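Long-range contacts in periplasmic binding protein/LacI transcriptional regulator (Clostridium phytofermentans, PDB 3BRS), which probably binds a sugar in the cleft between its two lobes for uptake by a transporter, as in related periplasmic binding proteins: residues Y7-P12 with E41-E46; V53-I58 with Y80-E85; L70-D75 with V95-M100. All blocks are in the same frame, centred on the assembly; numbering follows the deposited sequence.

Contact 1 of 3, residues Y7-P12 with E41-E46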
# COMPACT_ATOMS: atom_id res chain seq x y z
N TYR A 7 16.68 -13.91 -14.88
CA TYR A 7 16.92 -13.66 -13.45
C TYR A 7 16.29 -12.28 -13.04
O TYR A 7 16.70 -11.23 -13.53
CB TYR A 7 18.43 -13.79 -13.12
CG TYR A 7 18.91 -13.51 -11.72
CD1 TYR A 7 20.22 -12.90 -11.53
CD2 TYR A 7 18.11 -13.83 -10.58
CE1 TYR A 7 20.69 -12.56 -10.27
CE2 TYR A 7 18.57 -13.51 -9.26
CZ TYR A 7 19.88 -12.87 -9.13
OH TYR A 7 20.38 -12.57 -7.87
N MET A 8 15.31 -12.35 -12.14
CA MET A 8 14.51 -11.20 -11.66
C MET A 8 14.65 -11.07 -10.15
O MET A 8 14.70 -12.05 -9.43
CB MET A 8 13.02 -11.37 -11.99
CG MET A 8 12.65 -11.54 -13.50
SD MET A 8 10.92 -11.02 -13.90
CE MET A 8 10.98 -11.46 -15.63
N ILE A 9 14.79 -9.85 -9.64
CA ILE A 9 14.87 -9.74 -8.15
C ILE A 9 13.74 -8.85 -7.73
O ILE A 9 13.61 -7.75 -8.25
CB ILE A 9 16.23 -9.14 -7.72
CG1 ILE A 9 17.37 -10.15 -7.98
CG2 ILE A 9 16.18 -8.69 -6.17
CD1 ILE A 9 18.85 -9.47 -7.72
N CYS A 10 12.89 -9.35 -6.82
CA CYS A 10 11.75 -8.56 -6.31
C CYS A 10 12.11 -7.86 -4.99
O CYS A 10 12.68 -8.52 -4.08
CB CYS A 10 10.53 -9.50 -6.09
SG CYS A 10 9.18 -8.47 -5.47
N ILE A 11 11.81 -6.56 -4.87
CA ILE A 11 12.20 -5.81 -3.66
C ILE A 11 10.97 -5.19 -3.12
O ILE A 11 10.65 -4.08 -3.49
CB ILE A 11 13.28 -4.73 -3.90
CG1 ILE A 11 14.47 -5.31 -4.69
CG2 ILE A 11 13.67 -3.98 -2.59
CD1 ILE A 11 15.58 -4.23 -5.01
N PRO A 12 10.22 -5.94 -2.31
CA PRO A 12 9.02 -5.33 -1.69
C PRO A 12 9.41 -4.27 -0.63
O PRO A 12 10.59 -4.00 -0.43
CB PRO A 12 8.30 -6.50 -1.05
CG PRO A 12 9.03 -7.79 -1.51
CD PRO A 12 10.42 -7.34 -1.92
N GLU A 41 14.52 -13.97 -6.97
CA GLU A 41 14.88 -13.79 -5.57
C GLU A 41 14.05 -12.60 -4.96
O GLU A 41 13.59 -11.72 -5.70
CB GLU A 41 16.43 -13.64 -5.42
CG GLU A 41 17.35 -14.88 -5.87
CD GLU A 41 18.91 -14.56 -5.90
OE1 GLU A 41 19.32 -13.34 -5.90
OE2 GLU A 41 19.75 -15.56 -5.90
N PHE A 42 13.79 -12.61 -3.63
CA PHE A 42 13.26 -11.46 -2.84
C PHE A 42 14.27 -10.86 -1.85
O PHE A 42 15.08 -11.58 -1.28
CB PHE A 42 12.04 -11.91 -2.08
CG PHE A 42 10.96 -12.40 -2.98
CD1 PHE A 42 9.97 -11.50 -3.45
CD2 PHE A 42 10.91 -13.71 -3.40
CE1 PHE A 42 8.89 -11.94 -4.32
CE2 PHE A 42 9.85 -14.15 -4.29
CZ PHE A 42 8.85 -13.22 -4.75
N MET A 43 14.28 -9.56 -1.71
CA MET A 43 15.18 -8.86 -0.81
C MET A 43 14.25 -7.76 -0.26
O MET A 43 13.52 -7.22 -1.04
CB MET A 43 16.37 -8.18 -1.57
CG MET A 43 17.23 -9.12 -2.51
SD MET A 43 18.65 -8.26 -3.26
CE MET A 43 19.76 -7.61 -2.02
N ALA A 44 14.28 -7.43 1.04
CA ALA A 44 13.37 -6.43 1.57
C ALA A 44 13.96 -6.05 2.91
O ALA A 44 14.66 -6.89 3.53
CB ALA A 44 11.90 -6.99 1.74
N PRO A 45 13.75 -4.79 3.34
CA PRO A 45 14.17 -4.44 4.72
C PRO A 45 13.20 -5.10 5.69
O PRO A 45 12.22 -5.84 5.28
CB PRO A 45 13.97 -2.95 4.77
CG PRO A 45 13.82 -2.53 3.28
CD PRO A 45 13.17 -3.63 2.63
N GLU A 46 13.45 -4.82 6.95
CA GLU A 46 12.60 -5.38 7.98
C GLU A 46 11.44 -4.53 8.29
O GLU A 46 10.47 -5.01 8.81
CB GLU A 46 13.39 -5.82 9.23
CG GLU A 46 14.35 -6.97 8.92
CD GLU A 46 15.16 -7.35 10.13
OE1 GLU A 46 15.70 -6.42 10.79
OE2 GLU A 46 15.25 -8.56 10.42
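Tyr-7 has CG anti to its backbone N (chi1 177°), while Glu-41 sets CG anti to the carbonyl carbon and then runs extended, so that the two polar ends converge across the neighbouring strands. The phenol oxygen donates to the carboxylate, with Tyr-7 OH only 2.4 Å from Glu-41 OE1, a very short bond. OE1 lies near the plane of the ring at its edge, but the hydroxyl reaches it from above the carboxylate plane, and the two planes stand 86° apart. OE1 also forms a salt bridge with Arg-64, so a phenol and a cation share one acceptor, which would favour the charged form of Glu-41. This pairing closes the start of strand 7-11 against the edge strand 39-42, the two parallel strands of the beta-alpha-beta unit built round helix 20-36. Their backbones are joined by Glu-41 N to Met-8 O at 3.1 Å, Cys-10 N to Glu-41 O at 2.7 Å and Met-43 N to Cys-10 O at 3.0 Å, each donor lying nearly along the C=O axis. On the face of Cys-10 and Phe-42, CB of the small cysteine lies 3.4 Å from Phe-42 CD1, and its SG makes an oblique sulfur-aromatic contact 4.7 Å from the ring centroid; Pro-12 CG comes to the ring's edge. On the face of Ile-9, the unbranched Met-43 side chain crosses obliquely, its CG 3.8 Å from Ile-9 CG2. Beyond the strand, Pro-12, which has no N-H to offer, lays its CD 3.2 Å from Met-43 O.

Contact 2 of 3, residues V53-I58 with Y80-E85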
# COMPACT_ATOMS: atom_id res chain seq x y z
N VAL A 53 17.75 1.41 3.86
CA VAL A 53 18.09 0.02 3.85
C VAL A 53 17.58 -0.56 2.59
O VAL A 53 18.24 -1.43 1.99
CB VAL A 53 17.59 -0.70 5.07
CG1 VAL A 53 17.65 -2.20 4.89
CG2 VAL A 53 18.53 -0.38 6.28
N GLN A 54 16.43 -0.10 2.17
CA GLN A 54 15.93 -0.48 0.81
C GLN A 54 16.81 -0.02 -0.32
O GLN A 54 17.10 -0.77 -1.26
CB GLN A 54 14.51 0.04 0.53
CG GLN A 54 13.84 -0.90 -0.50
CD GLN A 54 12.51 -0.35 -1.05
OE1 GLN A 54 12.34 0.91 -1.32
NE2 GLN A 54 11.52 -1.28 -1.15
N ASN A 55 17.32 1.22 -0.21
CA ASN A 55 18.36 1.70 -1.15
C ASN A 55 19.64 0.87 -1.18
O ASN A 55 20.23 0.60 -2.25
CB ASN A 55 18.70 3.15 -0.85
CG ASN A 55 17.61 4.12 -1.33
OD1 ASN A 55 16.50 3.73 -1.75
ND2 ASN A 55 17.94 5.35 -1.30
N GLU A 56 20.12 0.47 -0.03
CA GLU A 56 21.27 -0.46 0.03
C GLU A 56 21.00 -1.76 -0.68
O GLU A 56 21.85 -2.26 -1.39
CB GLU A 56 21.50 -0.77 1.51
CG GLU A 56 22.27 0.34 2.19
CD GLU A 56 22.61 0.02 3.64
OE1 GLU A 56 22.07 -0.97 4.25
OE2 GLU A 56 23.44 0.79 4.14
N LEU A 57 19.80 -2.34 -0.47
CA LEU A 57 19.35 -3.62 -1.10
C LEU A 57 19.21 -3.46 -2.62
O LEU A 57 19.54 -4.35 -3.38
CB LEU A 57 18.00 -3.96 -0.54
CG LEU A 57 17.99 -4.50 0.92
CD1 LEU A 57 16.58 -4.80 1.42
CD2 LEU A 57 18.85 -5.77 1.12
N ILE A 58 18.72 -2.30 -3.09
CA ILE A 58 18.77 -2.06 -4.53
C ILE A 58 20.18 -2.03 -5.04
O ILE A 58 20.46 -2.63 -6.06
CB ILE A 58 18.11 -0.70 -4.90
CG1 ILE A 58 16.60 -0.74 -4.58
CG2 ILE A 58 18.47 -0.27 -6.32
CD1 ILE A 58 15.95 0.73 -4.29
N TYR A 80 14.72 6.83 -5.45
CA TYR A 80 15.36 7.16 -6.69
C TYR A 80 16.84 7.35 -6.38
O TYR A 80 17.65 7.12 -7.21
CB TYR A 80 14.71 8.44 -7.24
CG TYR A 80 15.45 9.08 -8.42
CD1 TYR A 80 15.11 8.73 -9.71
CD2 TYR A 80 16.45 10.08 -8.24
CE1 TYR A 80 15.75 9.28 -10.84
CE2 TYR A 80 17.11 10.65 -9.40
CZ TYR A 80 16.75 10.22 -10.66
OH TYR A 80 17.34 10.72 -11.78
N ASP A 81 17.22 7.77 -5.18
CA ASP A 81 18.65 7.95 -4.96
C ASP A 81 19.41 6.68 -5.32
O ASP A 81 20.62 6.72 -5.59
CB ASP A 81 18.95 8.31 -3.48
CG ASP A 81 18.42 9.70 -3.12
OD1 ASP A 81 18.31 10.51 -4.07
OD2 ASP A 81 18.12 9.97 -1.94
N ALA A 82 18.73 5.55 -5.28
CA ALA A 82 19.44 4.32 -5.50
C ALA A 82 18.87 3.73 -6.75
O ALA A 82 19.63 3.19 -7.56
CB ALA A 82 19.31 3.38 -4.31
N ALA A 83 17.56 3.85 -6.93
CA ALA A 83 16.94 3.26 -8.16
C ALA A 83 17.27 3.96 -9.50
O ALA A 83 17.11 3.34 -10.59
CB ALA A 83 15.45 3.02 -8.01
N LYS A 84 17.83 5.17 -9.43
CA LYS A 84 18.29 5.89 -10.62
C LYS A 84 19.45 5.15 -11.29
O LYS A 84 19.68 5.35 -12.49
CB LYS A 84 18.77 7.31 -10.25
CG LYS A 84 19.93 7.36 -9.38
CD LYS A 84 20.24 8.81 -9.05
CE LYS A 84 21.70 8.96 -8.88
NZ LYS A 84 22.06 9.84 -7.71
N GLU A 85 20.13 4.28 -10.56
CA GLU A 85 21.30 3.50 -11.06
C GLU A 85 20.90 2.21 -11.75
O GLU A 85 21.73 1.59 -12.37
CB GLU A 85 22.21 3.14 -9.89
CG GLU A 85 22.69 4.32 -9.04
CD GLU A 85 23.54 5.32 -9.87
OE1 GLU A 85 23.90 4.97 -11.02
OE2 GLU A 85 23.85 6.45 -9.37
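Two crossover helices of the Rossmann-like N-terminal lobe lie side by side here: helix 51-63, which leads from strand 39-42 to strand 68-71, and the short helix 80-83, which leads from strand 68-71 to strand 92-96. Both cover the same face of the parallel sheet, and their meeting is small and close, with Asn-55 and Ala-82 the nearest pair at 5.2 Å between their CA atoms. Such an approach suits alanine, whose single methyl group lets the backbones come this near. Ala-82 points its methyl toward helix 51-63, where it rests against the root of the Asn-55 side chain, CB lying 3.5 Å from Asn-55 CG and equally far from Asn-55 CB. Asn-55 has CG anti to its carbonyl carbon, beside the backbone N (chi1 -75°), which swings the amide across the gap. There it spreads over the methyl, OD1 and ND2 both lying 3.8 Å from Ala-82 CB, while ND2 comes equally close to Asp-81 CB. The amide is buried, and its nitrogen is satisfied by a hydrogen bond to the carbonyl oxygen of Lys-78, just ahead of the second helix. Asparagine therefore serves twice: its carbon skeleton packs on alanine, and its N-H holds the chain that leads into helix 80-83.

One turn further along, Ile-58 lies nearer the sheet and makes contact through its two branches. Ile-58 and Ala-83 both touch Leu-71 of the strand beneath, so that three apolar side chains meet between helices and sheet. CG2 of beta-branched Ile-58, anti to the backbone N, lies 3.9 Å from Ala-82 O, and the other branch brings Ile-58 CD1 to 4.4 Å from Ala-83 CB.

Contact 3 of 3, residues L70-D75 with V95-M100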
# COMPACT_ATOMS: atom_id res chain seq x y z
N LEU A 70 12.04 -5.79 -9.64
CA LEU A 70 10.68 -5.27 -9.36
C LEU A 70 10.72 -4.53 -8.03
O LEU A 70 11.20 -5.10 -7.06
CB LEU A 70 9.63 -6.40 -9.25
CG LEU A 70 9.54 -7.30 -10.46
CD1 LEU A 70 10.66 -8.33 -10.46
CD2 LEU A 70 8.25 -7.96 -10.29
N LEU A 71 10.14 -3.33 -7.92
CA LEU A 71 10.51 -2.55 -6.79
C LEU A 71 9.29 -1.90 -6.29
O LEU A 71 8.59 -1.27 -7.09
CB LEU A 71 11.56 -1.49 -7.19
CG LEU A 71 11.86 -0.41 -6.17
CD1 LEU A 71 12.43 -0.98 -4.83
CD2 LEU A 71 12.81 0.63 -6.82
N ALA A 72 9.02 -2.03 -4.98
CA ALA A 72 7.93 -1.24 -4.33
C ALA A 72 8.69 -0.16 -3.58
O ALA A 72 9.49 -0.47 -2.70
CB ALA A 72 7.04 -2.09 -3.44
N ALA A 73 8.58 1.10 -4.07
CA ALA A 73 9.52 2.15 -3.63
C ALA A 73 9.12 2.56 -2.23
O ALA A 73 8.01 3.10 -1.97
CB ALA A 73 9.42 3.32 -4.57
N ALA A 74 10.06 2.48 -1.31
CA ALA A 74 9.72 2.91 0.08
C ALA A 74 9.37 4.41 0.18
O ALA A 74 8.59 4.82 1.01
CB ALA A 74 10.83 2.53 1.08
N ASP A 75 10.04 5.23 -0.61
CA ASP A 75 9.92 6.66 -0.48
C ASP A 75 9.69 7.28 -1.86
O ASP A 75 10.47 7.05 -2.82
CB ASP A 75 11.24 7.23 0.14
CG ASP A 75 11.02 8.62 0.63
OD1 ASP A 75 11.09 9.51 -0.19
OD2 ASP A 75 10.60 8.83 1.78
N VAL A 95 7.94 -1.08 -11.53
CA VAL A 95 7.48 -0.61 -10.22
C VAL A 95 6.19 -1.35 -9.83
O VAL A 95 5.29 -1.42 -10.62
CB VAL A 95 7.39 0.83 -10.11
CG1 VAL A 95 6.49 1.17 -8.91
CG2 VAL A 95 8.83 1.43 -9.93
N ILE A 96 6.17 -1.99 -8.64
CA ILE A 96 4.96 -2.64 -8.16
C ILE A 96 4.38 -1.92 -6.88
O ILE A 96 5.12 -1.45 -6.00
CB ILE A 96 5.28 -4.05 -7.80
CG1 ILE A 96 6.57 -4.04 -6.98
CG2 ILE A 96 5.25 -4.99 -9.06
CD1 ILE A 96 6.73 -5.30 -6.11
N ASP A 97 3.07 -1.80 -6.78
CA ASP A 97 2.45 -1.14 -5.60
C ASP A 97 2.70 0.35 -5.43
O ASP A 97 1.74 1.07 -5.41
CB ASP A 97 2.85 -1.90 -4.34
CG ASP A 97 2.31 -1.26 -3.06
OD1 ASP A 97 1.11 -1.05 -2.98
OD2 ASP A 97 3.06 -0.97 -2.14
N SER A 98 3.95 0.85 -5.40
CA SER A 98 4.20 2.19 -4.84
C SER A 98 5.24 2.87 -5.64
O SER A 98 6.36 2.38 -5.67
CB SER A 98 4.66 2.15 -3.41
OG SER A 98 4.39 3.42 -2.80
N GLY A 99 4.85 3.95 -6.34
CA GLY A 99 5.78 4.59 -7.31
C GLY A 99 6.73 5.63 -6.73
O GLY A 99 6.71 5.97 -5.50
N MET A 100 7.60 6.12 -7.61
CA MET A 100 8.43 7.33 -7.41
C MET A 100 7.87 8.60 -8.19
O MET A 100 7.14 8.50 -9.16
CB MET A 100 9.83 7.04 -7.85
CG MET A 100 10.47 5.85 -7.00
SD MET A 100 12.11 5.28 -7.53
CE MET A 100 11.42 4.18 -8.71
O HOH W 1 6.56 5.32 -2.74
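Parallel strands 68-71 and 92-96 run out together at the C-terminal ends of the strands of the N-terminal lobe's sheet, the end that in periplasmic binding proteins faces the ligand cleft; helix 80-83 completes their beta-alpha-beta unit. Ile-96 N donates to Leu-71 O at 3.0 Å, coming from above the carbonyl plane. Directly after it residues 96-98 fold into a classic gamma turn centred on Asp-97 (phi 67°, psi -55°), in which Ser-98 N reaches Ile-96 O at 2.6 Å. The turn brings 98-100 back alongside residues 73-75, and Ala-73 N bonds Ser-98 O at 3.0 Å, this time in the carbonyl plane. Alanines fit this tight passage: Ala-72 CB sits 3.3 Å from Ile-96 O, and Ala-73 CB meets Met-100 CG at 3.7 Å. Ile-96 carries CG1 in the crowded position between N and the carbonyl carbon (chi1 46°), which lays that branch along the Leu-71 peptide. Met-100 bends at chi3, bringing its CE to Leu-71 CD2. Beyond the strands a water bridges the loops, donating to Ala-73 O and to Gly-99 O, each 2.8 Å away, and accepting from Ser-98 OG at 2.9 Å.

In the fold
The three contacts lie in one lobe, their centres 11 to 12 Å apart. Contacts 1 and 3 share a sheet, since strands 7-11 and 68-71 are neighbours: Ile-11 N lies 2.7 Å from Leu-70 O, and Ile-9 O 2.9 Å from Leu-70 N. Contact 2 lies over that sheet, and Gln-54 of its first helix ties all three together. Gln-54 NE2 reaches Pro-12 O at 3.0 Å and Ala-72 O at 2.7 Å, while Gln-54 OE1 takes Ala-74 N at 2.8 Å, so one buried amide joins two strand ends. The strand ends face the other lobe; in contact 3, Ser-98 OG makes a weak hydrogen bond to Thr-145 N of that lobe, consistent with a cleft-side position near the expected sugar site.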